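Local coordinates for protein potential RNA-dependent RNA polymerase (PDB 5I62) that acts as the viral RNA-directed RNA polymerase, probably in both transcription and replication of the double-stranded RNA genome of a picobirnavirus, at residues A303-Y308 with I313-H318; R167-R172 with F298-A303; S80-L83 with E87-S90. All coordinates share one frame; numbering follows the deposited sequence.

Interactions 1 and 2 are neighbours, with centres about 9 Å apart. They share Ala303 and one bridging water. His318 N lies 2.8 Å from Tyr302 O, a probable hydrogen bond between them. Interaction 3 is more distant, about 18 Å from interaction 1 and 26 Å from interaction 2, centre to centre. Its link to interaction 1 is helix 89-97, whose Asp93 forms a salt bridge with Arg314. All three contacts adjoin the mixed sheet containing strands 168-173, 176-189 and 306-309. None lies in the separate antiparallel sheet of strands 257-261, 355-357, 360-363 and 390-392, which probably corresponds to the catalytic palm sheet of RNA polymerases.

Interaction 1. Residues A303-Y308 with I313-H318; sequences AIPLAY and IRYGIH
His318 NE2 donates to Ile304 O over 2.9 Å, with an N-H...O angle of 148°. The carbonyl oxygen lies near the imidazole plane and offers a lone pair. The ring can reach it because His318 CG sits between backbone N and carbonyl carbon (chi1 50°). One face of the imidazole lies against Ala303 N. At the other end of the contact, Leu306 and Arg314 exchange two backbone hydrogen bonds. Leu306 N to Arg314 O is 2.9 Å and Arg314 N to Leu306 O is 2.8 Å. Ile313 CA adds a CA-H...O contact to Leu306 O. Leu306 and Arg314 are thus an antiparallel hydrogen-bonded pair, and Ala307 and Ile313 the non-hydrogen-bonded pair beside it. They belong to the short beta hairpin of strands 306-309 and 312-314. Pro305 is gripped by two side chains: its CB meets Ile313 CG2, and its CG lies 3.7 Å from Tyr315 CD2. The Tyr308 ring comes across Arg314, with CE2 3.9 Å from Arg314 CB and the ring edge turned to Arg314 N. Past the paired residues the two segments stay close but make no further direct backbone hydrogen bonds; water fills in for them. One water donates to Ala303 O (2.8 Å) and accepts from Gly316 N (2.7 Å). Further out, the extended Arg314 chain carries NH1 to a salt bridge with Asp93 of helix 89-97. Tyr315 OH bonds to Tyr11 OH. Backbone bonds from Pro305 and Ala307 to Ala182, and from Ala307 to Leu184, join the hairpin to strand 176-189.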
ATOM      1  N   ALA A 303       2.486 -10.965 -15.784  1.00 15.37           N
ATOM      2  CA  ALA A 303       2.981 -12.213 -16.354  1.00 14.83           C
ATOM      3  C   ALA A 303       4.403 -12.577 -15.934  1.00 14.96           C
ATOM      4  O   ALA A 303       4.883 -13.640 -16.337  1.00 18.19           O
ATOM      5  CB  ALA A 303       2.913 -12.159 -17.889  1.00 16.92           C
ATOM      6  N   ILE A 304       5.087 -11.742 -15.157  1.00 13.93           N
ATOM      7  CA  ILE A 304       6.516 -11.972 -14.875  1.00 14.90           C
ATOM      8  C   ILE A 304       6.684 -13.266 -14.088  1.00 15.28           C
ATOM      9  O   ILE A 304       5.844 -13.573 -13.218  1.00 15.08           O
ATOM     10  CB  ILE A 304       7.117 -10.770 -14.116  1.00 14.37           C
ATOM     11  CG1 ILE A 304       8.659 -10.853 -14.048  1.00 12.95           C
ATOM     12  CG2 ILE A 304       6.496 -10.631 -12.716  1.00 13.28           C
ATOM     13  CD1 ILE A 304       9.297  -9.582 -13.526  1.00 15.62           C
ATOM     14  N   PRO A 305       7.697 -14.097 -14.379  1.00 15.22           N
ATOM     15  CA  PRO A 305       7.911 -15.300 -13.571  1.00 16.99           C
ATOM     16  C   PRO A 305       8.205 -14.925 -12.125  1.00 15.71           C
ATOM     17  O   PRO A 305       8.572 -13.791 -11.819  1.00 16.31           O
ATOM     18  CB  PRO A 305       9.125 -15.975 -14.238  1.00 16.73           C
ATOM     19  CG  PRO A 305       9.111 -15.437 -15.669  1.00 15.33           C
ATOM     20  CD  PRO A 305       8.646 -14.018 -15.515  1.00 15.26           C
ATOM     21  N   LEU A 306       8.035 -15.898 -11.232  1.00 14.63           N
ATOM     22  CA  LEU A 306       8.273 -15.718  -9.802  1.00 13.35           C
ATOM     23  C   LEU A 306       9.322 -16.700  -9.303  1.00 14.02           C
ATOM     24  O   LEU A 306       9.099 -17.913  -9.341  1.00 14.14           O
ATOM     25  CB  LEU A 306       6.987 -15.922  -9.006  1.00 17.00           C
ATOM     26  CG  LEU A 306       7.125 -15.797  -7.493  1.00 14.74           C
ATOM     27  CD1 LEU A 306       7.520 -14.363  -7.061  1.00 13.53           C
ATOM     28  CD2 LEU A 306       5.816 -16.224  -6.830  1.00 18.02           C
ATOM     29  N   ALA A 307      10.438 -16.173  -8.787  1.00 16.44           N
ATOM     30  CA  ALA A 307      11.456 -16.984  -8.115  1.00 17.39           C
ATOM     31  C   ALA A 307      11.073 -17.064  -6.638  1.00 14.68           C
ATOM     32  O   ALA A 307      11.189 -16.088  -5.901  1.00 16.40           O
ATOM     33  CB  ALA A 307      12.845 -16.384  -8.304  1.00 18.56           C
ATOM     34  N   TYR A 308      10.606 -18.227  -6.195  1.00 16.53           N
ATOM     35  CA  TYR A 308      10.101 -18.362  -4.834  1.00 16.87           C
ATOM     36  C   TYR A 308      11.012 -19.193  -3.936  1.00 18.77           C
ATOM     37  O   TYR A 308      10.767 -19.269  -2.726  1.00 18.89           O
ATOM     38  CB  TYR A 308       8.685 -18.958  -4.844  1.00 16.97           C
ATOM     39  CG  TYR A 308       8.582 -20.310  -5.522  1.00 18.03           C
ATOM     40  CD1 TYR A 308       8.721 -21.486  -4.792  1.00 21.02           C
ATOM     41  CD2 TYR A 308       8.327 -20.408  -6.885  1.00 20.07           C
ATOM     42  CE1 TYR A 308       8.625 -22.720  -5.401  1.00 23.16           C
ATOM     43  CE2 TYR A 308       8.227 -21.640  -7.512  1.00 19.49           C
ATOM     44  CZ  TYR A 308       8.375 -22.793  -6.761  1.00 23.35           C
ATOM     45  OH  TYR A 308       8.286 -24.023  -7.374  1.00 26.31           O
ATOM     46  N   ILE A 313      11.296 -21.548  -9.891  1.00 17.90           N
ATOM     47  CA  ILE A 313      10.667 -20.447 -10.596  1.00 15.58           C
ATOM     48  C   ILE A 313       9.306 -20.912 -11.099  1.00 17.94           C
ATOM     49  O   ILE A 313       9.163 -22.017 -11.630  1.00 18.16           O
ATOM     50  CB  ILE A 313      11.545 -19.944 -11.761  1.00 16.66           C
ATOM     51  CG1 ILE A 313      12.952 -19.564 -11.277  1.00 19.40           C
ATOM     52  CG2 ILE A 313      10.877 -18.751 -12.466  1.00 18.07           C
ATOM     53  CD1 ILE A 313      13.925 -19.253 -12.430  1.00 20.60           C
ATOM     54  N   ARG A 314       8.309 -20.071 -10.938  1.00 18.34           N
ATOM     55  CA  ARG A 314       6.975 -20.358 -11.436  1.00 14.62           C
ATOM     56  C   ARG A 314       6.668 -19.409 -12.584  1.00 15.28           C
ATOM     57  O   ARG A 314       7.069 -18.248 -12.542  1.00 15.18           O
ATOM     58  CB  ARG A 314       5.966 -20.210 -10.303  1.00 17.90           C
ATOM     59  CG  ARG A 314       4.554 -20.555 -10.685  1.00 20.86           C
ATOM     60  CD  ARG A 314       3.710 -20.666  -9.443  1.00 21.79           C
ATOM     61  NE  ARG A 314       2.351 -21.034  -9.808  1.00 25.55           N
ATOM     62  CZ  ARG A 314       1.424 -21.372  -8.926  1.00 22.67           C
ATOM     63  NH1 ARG A 314       1.719 -21.394  -7.629  1.00 22.20           N
ATOM     64  NH2 ARG A 314       0.207 -21.674  -9.345  1.00 28.13           N
ATOM     65  N   TYR A 315       5.954 -19.902 -13.607  1.00 15.98           N
ATOM     66  CA  TYR A 315       5.638 -19.146 -14.821  1.00 16.62           C
ATOM     67  C   TYR A 315       4.127 -19.058 -15.024  1.00 15.51           C
ATOM     68  O   TYR A 315       3.354 -19.760 -14.372  1.00 18.18           O
ATOM     69  CB  TYR A 315       6.287 -19.782 -16.060  1.00 19.92           C
ATOM     70  CG  TYR A 315       7.795 -19.938 -15.945  1.00 19.09           C
ATOM     71  CD1 TYR A 315       8.356 -21.020 -15.272  1.00 18.97           C
ATOM     72  CD2 TYR A 315       8.650 -18.989 -16.493  1.00 19.51           C
ATOM     73  CE1 TYR A 315       9.757 -21.158 -15.163  1.00 22.98           C
ATOM     74  CE2 TYR A 315      10.036 -19.110 -16.376  1.00 21.45           C
ATOM     75  CZ  TYR A 315      10.582 -20.194 -15.721  1.00 19.96           C
ATOM     76  OH  TYR A 315      11.963 -20.289 -15.610  1.00 19.89           O
ATOM     77  N   GLY A 316       3.714 -18.187 -15.943  1.00 16.55           N
ATOM     78  CA  GLY A 316       2.321 -18.048 -16.323  1.00 17.55           C
ATOM     79  C   GLY A 316       1.743 -16.692 -15.918  1.00 16.83           C
ATOM     80  O   GLY A 316       2.305 -15.954 -15.106  1.00 16.87           O
ATOM     81  N   ILE A 317       0.584 -16.359 -16.505  1.00 16.71           N
ATOM     82  CA  ILE A 317      -0.041 -15.083 -16.161  1.00 15.46           C
ATOM     83  C   ILE A 317      -0.631 -15.154 -14.754  1.00 16.91           C
ATOM     84  O   ILE A 317      -0.933 -16.234 -14.228  1.00 16.45           O
ATOM     85  CB  ILE A 317      -1.105 -14.663 -17.194  1.00 15.87           C
ATOM     86  CG1 ILE A 317      -2.256 -15.673 -17.250  1.00 20.66           C
ATOM     87  CG2 ILE A 317      -0.466 -14.452 -18.563  1.00 19.29           C
ATOM     88  CD1 ILE A 317      -3.483 -15.144 -18.027  1.00 22.06           C
ATOM     89  N   HIS A 318      -0.776 -13.994 -14.127  1.00 13.30           N
ATOM     90  CA  HIS A 318      -1.230 -13.936 -12.744  1.00 15.82           C
ATOM     91  C   HIS A 318      -1.840 -12.559 -12.498  1.00 14.49           C
ATOM     92  O   HIS A 318      -1.908 -11.719 -13.399  1.00 18.31           O
ATOM     93  CB  HIS A 318      -0.070 -14.246 -11.780  1.00 14.60           C
ATOM     94  CG  HIS A 318       1.173 -13.447 -12.058  1.00 14.53           C
ATOM     95  ND1 HIS A 318       1.274 -12.099 -11.787  1.00 16.33           N
ATOM     96  CD2 HIS A 318       2.368 -13.812 -12.581  1.00 14.98           C
ATOM     97  CE1 HIS A 318       2.477 -11.668 -12.125  1.00 16.65           C
ATOM     98  NE2 HIS A 318       3.163 -12.687 -12.612  1.00 15.13           N
TER
HETATM   99  O   HOH W   1       5.177 -16.282 -17.246  1.00 17.80           O
HETATM  100  O   HOH W   2       4.644 -16.129 -13.491  1.00 15.10           O

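Interaction 2. Residues R167-R172 with F298-A303; sequences RYCVMR and FPIKYA
Cys169 SG and Ile300 CG2 make the apolar part of this small contact, 4.2 Å apart. Both atoms are anti to their own backbone N (chi1 176° for Cys169), which carries them toward each other across the gap. The polar link is indirect. Arg167 O and Ala303 O are 4.5 Å apart, and a water donates to each of them over 2.8 Å. A donor between two carbonyls lets these acceptors face each other. Other bonds shape 298-303 from within. Tyr302 N bonds to Pro299 O and Ala303 N to Ile300 O, giving a compact, helix-like turn. Lys301 NZ reaches back to Phe298 O at 3.0 Å, using a lone pair in the carbonyl plane. The same amine has a salt bridge to Asp330 and a hydrogen bond to Tyr218, so three groups hold it. Lys301 CG lies 3.4 Å above the centre of the Tyr302 ring. The turn follows helix 288-296 and leads to strand 306-309. Ile300 also packs on Val162 of strand 160-165 and Val210 of helix 208-228. Cys169 belongs to strand 168-173, which pairs with strands 160-165 and 176-189 on its two sides.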
ATOM      1  N   ARG A 167       6.418 -17.198 -22.053  1.00 22.57           N
ATOM      2  CA  ARG A 167       6.323 -17.115 -20.604  1.00 21.66           C
ATOM      3  C   ARG A 167       7.555 -16.487 -19.948  1.00 17.57           C
ATOM      4  O   ARG A 167       7.567 -16.345 -18.728  1.00 16.09           O
ATOM      5  CB  ARG A 167       6.058 -18.506 -20.032  1.00 22.72           C
ATOM      6  CG  ARG A 167       7.266 -19.421 -20.082  1.00 26.48           C
ATOM      7  CD  ARG A 167       6.886 -20.868 -19.793  1.00 30.42           C
ATOM      8  NE  ARG A 167       8.093 -21.648 -19.552  1.00 38.09           N
ATOM      9  CZ  ARG A 167       8.204 -22.602 -18.635  1.00 33.90           C
ATOM     10  NH1 ARG A 167       7.169 -22.908 -17.862  1.00 39.06           N
ATOM     11  NH2 ARG A 167       9.357 -23.240 -18.493  1.00 39.27           N
ATOM     12  N   TYR A 168       8.564 -16.081 -20.719  1.00 19.00           N
ATOM     13  CA  TYR A 168       9.808 -15.534 -20.186  1.00 18.52           C
ATOM     14  C   TYR A 168       9.825 -14.016 -20.260  1.00 17.41           C
ATOM     15  O   TYR A 168       9.305 -13.422 -21.202  1.00 18.47           O
ATOM     16  CB  TYR A 168      11.026 -16.077 -20.940  1.00 17.89           C
ATOM     17  CG  TYR A 168      11.146 -17.572 -20.872  1.00 20.26           C
ATOM     18  CD1 TYR A 168      11.651 -18.191 -19.732  1.00 24.06           C
ATOM     19  CD2 TYR A 168      10.709 -18.371 -21.918  1.00 23.91           C
ATOM     20  CE1 TYR A 168      11.752 -19.577 -19.649  1.00 24.14           C
ATOM     21  CE2 TYR A 168      10.806 -19.754 -21.848  1.00 28.37           C
ATOM     22  CZ  TYR A 168      11.331 -20.347 -20.711  1.00 28.37           C
ATOM     23  OH  TYR A 168      11.424 -21.716 -20.639  1.00 33.75           O
ATOM     24  N   CYS A 169      10.463 -13.395 -19.277  1.00 17.82           N
ATOM     25  CA  CYS A 169      10.697 -11.959 -19.275  1.00 16.37           C
ATOM     26  C   CYS A 169      12.134 -11.727 -19.733  1.00 17.19           C
ATOM     27  O   CYS A 169      13.077 -12.057 -19.011  1.00 20.22           O
ATOM     28  CB  CYS A 169      10.454 -11.377 -17.888  1.00 17.40           C
ATOM     29  SG  CYS A 169      10.814  -9.602 -17.738  1.00 22.51           S
ATOM     30  N   VAL A 170      12.308 -11.182 -20.930  1.00 17.39           N
ATOM     31  CA  VAL A 170      13.647 -10.884 -21.428  1.00 18.00           C
ATOM     32  C   VAL A 170      14.065  -9.513 -20.918  1.00 18.91           C
ATOM     33  O   VAL A 170      13.292  -8.556 -20.986  1.00 18.27           O
ATOM     34  CB  VAL A 170      13.685 -10.948 -22.961  1.00 20.75           C
ATOM     35  CG1 VAL A 170      15.053 -10.503 -23.482  1.00 19.97           C
ATOM     36  CG2 VAL A 170      13.334 -12.363 -23.443  1.00 21.55           C
ATOM     37  N   MET A 171      15.285  -9.417 -20.385  1.00 16.58           N
ATOM     38  CA  MET A 171      15.838  -8.148 -19.905  1.00 16.70           C
ATOM     39  C   MET A 171      17.206  -7.937 -20.541  1.00 17.03           C
ATOM     40  O   MET A 171      18.176  -8.609 -20.170  1.00 16.99           O
ATOM     41  CB  MET A 171      15.936  -8.125 -18.386  1.00 13.28           C
ATOM     42  CG  MET A 171      14.635  -8.516 -17.689  1.00 14.90           C
ATOM     43  SD  MET A 171      14.605  -8.049 -15.960  1.00 17.88           S
ATOM     44  CE  MET A 171      16.129  -8.820 -15.346  1.00 17.03           C
ATOM     45  N   ARG A 172      17.285  -7.013 -21.495  1.00 15.49           N
ATOM     46  CA  ARG A 172      18.570  -6.576 -22.037  1.00 19.51           C
ATOM     47  C   ARG A 172      19.057  -5.394 -21.211  1.00 21.21           C
ATOM     48  O   ARG A 172      18.388  -4.362 -21.153  1.00 19.92           O
ATOM     49  CB  ARG A 172      18.458  -6.180 -23.511  1.00 19.86           C
ATOM     50  CG  ARG A 172      18.380  -7.326 -24.487  1.00 24.87           C
ATOM     51  CD  ARG A 172      19.747  -7.992 -24.725  1.00 32.81           C
ATOM     52  NE  ARG A 172      20.789  -7.083 -25.210  1.00 31.14           N
ATOM     53  CZ  ARG A 172      22.060  -7.441 -25.404  1.00 29.71           C
ATOM     54  NH1 ARG A 172      22.449  -8.693 -25.158  1.00 29.24           N
ATOM     55  NH2 ARG A 172      22.943  -6.551 -25.847  1.00 32.18           N
ATOM     56  N   PHE A 298       3.889  -2.684 -20.142  1.00 18.59           N
ATOM     57  CA  PHE A 298       2.644  -2.799 -19.374  1.00 17.41           C
ATOM     58  C   PHE A 298       2.268  -4.229 -18.983  1.00 13.87           C
ATOM     59  O   PHE A 298       1.851  -4.433 -17.837  1.00 15.32           O
ATOM     60  CB  PHE A 298       1.489  -2.152 -20.155  1.00 17.42           C
ATOM     61  CG  PHE A 298       0.160  -2.318 -19.479  1.00 18.56           C
ATOM     62  CD1 PHE A 298      -0.219  -1.453 -18.462  1.00 17.79           C
ATOM     63  CD2 PHE A 298      -0.686  -3.368 -19.813  1.00 19.34           C
ATOM     64  CE1 PHE A 298      -1.427  -1.619 -17.805  1.00 15.77           C
ATOM     65  CE2 PHE A 298      -1.896  -3.532 -19.153  1.00 18.22           C
ATOM     66  CZ  PHE A 298      -2.255  -2.653 -18.149  1.00 17.93           C
ATOM     67  N   PRO A 299       2.357  -5.236 -19.851  1.00 17.59           N
ATOM     68  CA  PRO A 299       1.875  -6.570 -19.442  1.00 18.75           C
ATOM     69  C   PRO A 299       2.777  -7.293 -18.456  1.00 17.53           C
ATOM     70  O   PRO A 299       2.332  -8.299 -17.899  1.00 15.94           O
ATOM     71  CB  PRO A 299       1.789  -7.358 -20.759  1.00 20.23           C
ATOM     72  CG  PRO A 299       2.515  -6.570 -21.763  1.00 25.44           C
ATOM     73  CD  PRO A 299       2.587  -5.156 -21.306  1.00 17.85           C
ATOM     74  N   ILE A 300       4.021  -6.841 -18.236  1.00 16.07           N
ATOM     75  CA  ILE A 300       4.986  -7.665 -17.493  1.00 15.49           C
ATOM     76  C   ILE A 300       4.535  -7.890 -16.058  1.00 14.06           C
ATOM     77  O   ILE A 300       4.712  -8.980 -15.502  1.00 15.55           O
ATOM     78  CB  ILE A 300       6.391  -7.025 -17.549  1.00 15.01           C
ATOM     79  CG1 ILE A 300       6.943  -7.106 -18.971  1.00 16.86           C
ATOM     80  CG2 ILE A 300       7.347  -7.662 -16.536  1.00 12.01           C
ATOM     81  CD1 ILE A 300       8.152  -6.224 -19.171  1.00 18.93           C
ATOM     82  N   LYS A 301       3.951  -6.868 -15.427  1.00 15.25           N
ATOM     83  CA  LYS A 301       3.569  -7.014 -14.028  1.00 14.69           C
ATOM     84  C   LYS A 301       2.492  -8.079 -13.837  1.00 16.27           C
ATOM     85  O   LYS A 301       2.305  -8.556 -12.711  1.00 16.69           O
ATOM     86  CB  LYS A 301       3.108  -5.670 -13.464  1.00 18.59           C
ATOM     87  CG  LYS A 301       1.774  -5.175 -14.095  1.00 17.23           C
ATOM     88  CD  LYS A 301       1.319  -3.817 -13.546  1.00 17.86           C
ATOM     89  CE  LYS A 301       1.987  -2.648 -14.275  1.00 18.76           C
ATOM     90  NZ  LYS A 301       1.411  -2.419 -15.639  1.00 18.58           N
ATOM     91  N   TYR A 302       1.787  -8.463 -14.910  1.00 14.91           N
ATOM     92  CA  TYR A 302       0.749  -9.488 -14.867  1.00 14.03           C
ATOM     93  C   TYR A 302       1.221 -10.847 -15.374  1.00 16.82           C
ATOM     94  O   TYR A 302       0.427 -11.794 -15.410  1.00 15.08           O
ATOM     95  CB  TYR A 302      -0.468  -9.031 -15.683  1.00 17.64           C
ATOM     96  CG  TYR A 302      -0.986  -7.681 -15.224  1.00 15.93           C
ATOM     97  CD1 TYR A 302      -1.550  -7.541 -13.966  1.00 17.01           C
ATOM     98  CD2 TYR A 302      -0.878  -6.545 -16.032  1.00 16.10           C
ATOM     99  CE1 TYR A 302      -2.009  -6.303 -13.514  1.00 17.46           C
ATOM    100  CE2 TYR A 302      -1.344  -5.300 -15.585  1.00 16.77           C
ATOM    101  CZ  TYR A 302      -1.905  -5.199 -14.319  1.00 15.80           C
ATOM    102  OH  TYR A 302      -2.387  -3.998 -13.832  1.00 18.65           O
ATOM    103  N   ALA A 303       2.486 -10.965 -15.784  1.00 15.37           N
ATOM    104  CA  ALA A 303       2.981 -12.213 -16.354  1.00 14.83           C
ATOM    105  C   ALA A 303       4.403 -12.577 -15.934  1.00 14.96           C
ATOM    106  O   ALA A 303       4.883 -13.640 -16.337  1.00 18.19           O
ATOM    107  CB  ALA A 303       2.913 -12.159 -17.889  1.00 16.92           C
TER
HETATM  108  O   HOH W   1       5.177 -16.282 -17.246  1.00 17.80           O

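Interaction 3. Residues S80-L83 with E87-S90; sequences SVML and ERMS
Leu83 and Glu87 bring the backbones nearest, with their CA atoms 6.1 Å apart. Residues 81-83 run extended without forming a regular strand. After three intervening residues the chain has turned: Glu87 and Arg88 have psi values near zero, and helix 89-97 begins directly after them. No direct hydrogen bond joins the two segments. A water does so instead, donating to Leu83 O at 2.7 Å and accepting from Arg88 NH1 at 3.0 Å. It lies at the edge of the guanidinium, in its plane. The arginine chain bends at its third torsion (chi3 63°), which turns NH1 toward the water that bridges to Leu83 O. On the way, Arg88 CD passes 3.4 Å from Leu83 O. The Met82 chain is extended and approaches obliquely, with its terminal methyl CE 3.6 Å from Arg88 NH1. The other terminal nitrogen, Arg88 NH2, bonds to Gly185 O, so this buried residue is tied down at two points. On the outer side, the Leu83 and Glu87 side chains cross at about a right angle. Leu83 CD2 lies 3.4 Å from Glu87 OE2, a van der Waals contact of methyl and carboxylate. Glu87 also touches a crystal neighbour, so its pose may owe something to the lattice. Along 80-83, Gln200 presents its side-chain amide to the backbone: NE2 to Val81 O and OE1 to Leu83 N. This copies the paired bonds a neighbouring strand would make. The whole is a loop-to-helix connection at the start of helix 89-97. Met82 and Arg88 lay it on Trp186 of strand 176-189, within the mixed sheet of this viral RNA polymerase fold.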
ATOM      1  N   SER A  80       5.780  -9.815  13.314  1.00 19.43           N
ATOM      2  CA  SER A  80       7.053 -10.313  12.825  1.00 17.55           C
ATOM      3  C   SER A  80       7.019 -11.773  12.413  1.00 19.35           C
ATOM      4  O   SER A  80       7.986 -12.254  11.813  1.00 17.89           O
ATOM      5  CB  SER A  80       8.112 -10.116  13.901  1.00 18.55           C
ATOM      6  OG  SER A  80       7.756 -10.865  15.050  1.00 19.72           O
ATOM      7  N   VAL A  81       5.964 -12.502  12.758  1.00 16.10           N
ATOM      8  CA  VAL A  81       5.979 -13.949  12.561  1.00 16.66           C
ATOM      9  C   VAL A  81       5.767 -14.235  11.082  1.00 18.80           C
ATOM     10  O   VAL A  81       4.670 -14.045  10.544  1.00 18.55           O
ATOM     11  CB  VAL A  81       4.942 -14.667  13.434  1.00 19.31           C
ATOM     12  CG1 VAL A  81       4.961 -16.165  13.148  1.00 18.85           C
ATOM     13  CG2 VAL A  81       5.221 -14.399  14.910  1.00 16.64           C
ATOM     14  N   MET A  82       6.818 -14.703  10.433  1.00 17.85           N
ATOM     15  CA  MET A  82       6.806 -15.047   9.024  1.00 18.07           C
ATOM     16  C   MET A  82       6.772 -16.569   8.872  1.00 18.84           C
ATOM     17  O   MET A  82       7.690 -17.265   9.321  1.00 19.81           O
ATOM     18  CB  MET A  82       8.039 -14.435   8.354  1.00 18.31           C
ATOM     19  CG  MET A  82       8.273 -14.883   6.946  1.00 21.01           C
ATOM     20  SD  MET A  82       9.881 -14.270   6.354  1.00 34.97           S
ATOM     21  CE  MET A  82       9.736 -14.714   4.642  1.00 28.01           C
ATOM     22  N   LEU A  83       5.726 -17.084   8.234  1.00 17.87           N
ATOM     23  CA  LEU A  83       5.579 -18.518   8.102  1.00 18.37           C
ATOM     24  C   LEU A  83       6.591 -19.071   7.099  1.00 22.94           C
ATOM     25  O   LEU A  83       7.052 -18.352   6.211  1.00 18.24           O
ATOM     26  CB  LEU A  83       4.166 -18.876   7.659  1.00 23.62           C
ATOM     27  CG  LEU A  83       2.990 -18.556   8.596  1.00 25.57           C
ATOM     28  CD1 LEU A  83       1.689 -19.043   7.994  1.00 25.87           C
ATOM     29  CD2 LEU A  83       3.206 -19.177   9.967  1.00 26.72           C
ATOM     30  N   GLU A  87       4.223 -23.155   4.110  1.00 22.93           N
ATOM     31  CA  GLU A  87       2.903 -22.730   4.581  1.00 28.68           C
ATOM     32  C   GLU A  87       2.381 -21.476   3.879  1.00 24.83           C
ATOM     33  O   GLU A  87       1.353 -20.933   4.297  1.00 23.46           O
ATOM     34  CB  GLU A  87       2.929 -22.510   6.093  1.00 26.55           C
ATOM     35  CG  GLU A  87       3.425 -23.716   6.873  1.00 30.29           C
ATOM     36  CD  GLU A  87       3.853 -23.353   8.288  1.00 43.61           C
ATOM     37  OE1 GLU A  87       4.795 -23.999   8.814  1.00 47.71           O
ATOM     38  OE2 GLU A  87       3.264 -22.414   8.879  1.00 44.28           O
ATOM     39  N   ARG A  88       3.065 -21.024   2.824  1.00 22.06           N
ATOM     40  CA  ARG A  88       2.699 -19.850   2.055  1.00 23.23           C
ATOM     41  C   ARG A  88       2.376 -20.191   0.606  1.00 22.55           C
ATOM     42  O   ARG A  88       2.131 -19.279  -0.182  1.00 20.88           O
ATOM     43  CB  ARG A  88       3.834 -18.812   2.095  1.00 18.23           C
ATOM     44  CG  ARG A  88       4.123 -18.239   3.495  1.00 20.70           C
ATOM     45  CD  ARG A  88       5.295 -17.273   3.489  1.00 20.59           C
ATOM     46  NE  ARG A  88       5.035 -16.104   2.656  1.00 19.10           N
ATOM     47  CZ  ARG A  88       5.983 -15.382   2.062  1.00 21.10           C
ATOM     48  NH1 ARG A  88       7.268 -15.716   2.206  1.00 17.78           N
ATOM     49  NH2 ARG A  88       5.651 -14.333   1.322  1.00 18.12           N
ATOM     50  N   MET A  89       2.395 -21.477   0.228  1.00 22.22           N
ATOM     51  CA  MET A  89       2.216 -21.837  -1.177  1.00 24.07           C
ATOM     52  C   MET A  89       0.824 -21.481  -1.678  1.00 23.86           C
ATOM     53  O   MET A  89       0.651 -21.168  -2.864  1.00 21.39           O
ATOM     54  CB  MET A  89       2.480 -23.328  -1.388  1.00 25.86           C
ATOM     55  CG  MET A  89       3.908 -23.767  -1.089  1.00 26.58           C
ATOM     56  SD  MET A  89       5.160 -22.912  -2.077  1.00 64.47           S
ATOM     57  CE  MET A  89       4.565 -23.203  -3.744  1.00 40.41           C
ATOM     58  N   SER A  90      -0.181 -21.558  -0.800  1.00 23.81           N
ATOM     59  CA  SER A  90      -1.532 -21.139  -1.164  1.00 23.29           C
ATOM     60  C   SER A  90      -1.593 -19.642  -1.425  1.00 21.72           C
ATOM     61  O   SER A  90      -2.350 -19.186  -2.292  1.00 18.69           O
ATOM     62  CB  SER A  90      -2.515 -21.510  -0.058  1.00 26.39           C
ATOM     63  OG  SER A  90      -2.818 -22.886  -0.102  1.00 35.86           O
TER
HETATM   64  O   HOH W   3       8.555 -17.678   4.032  1.00 17.44           O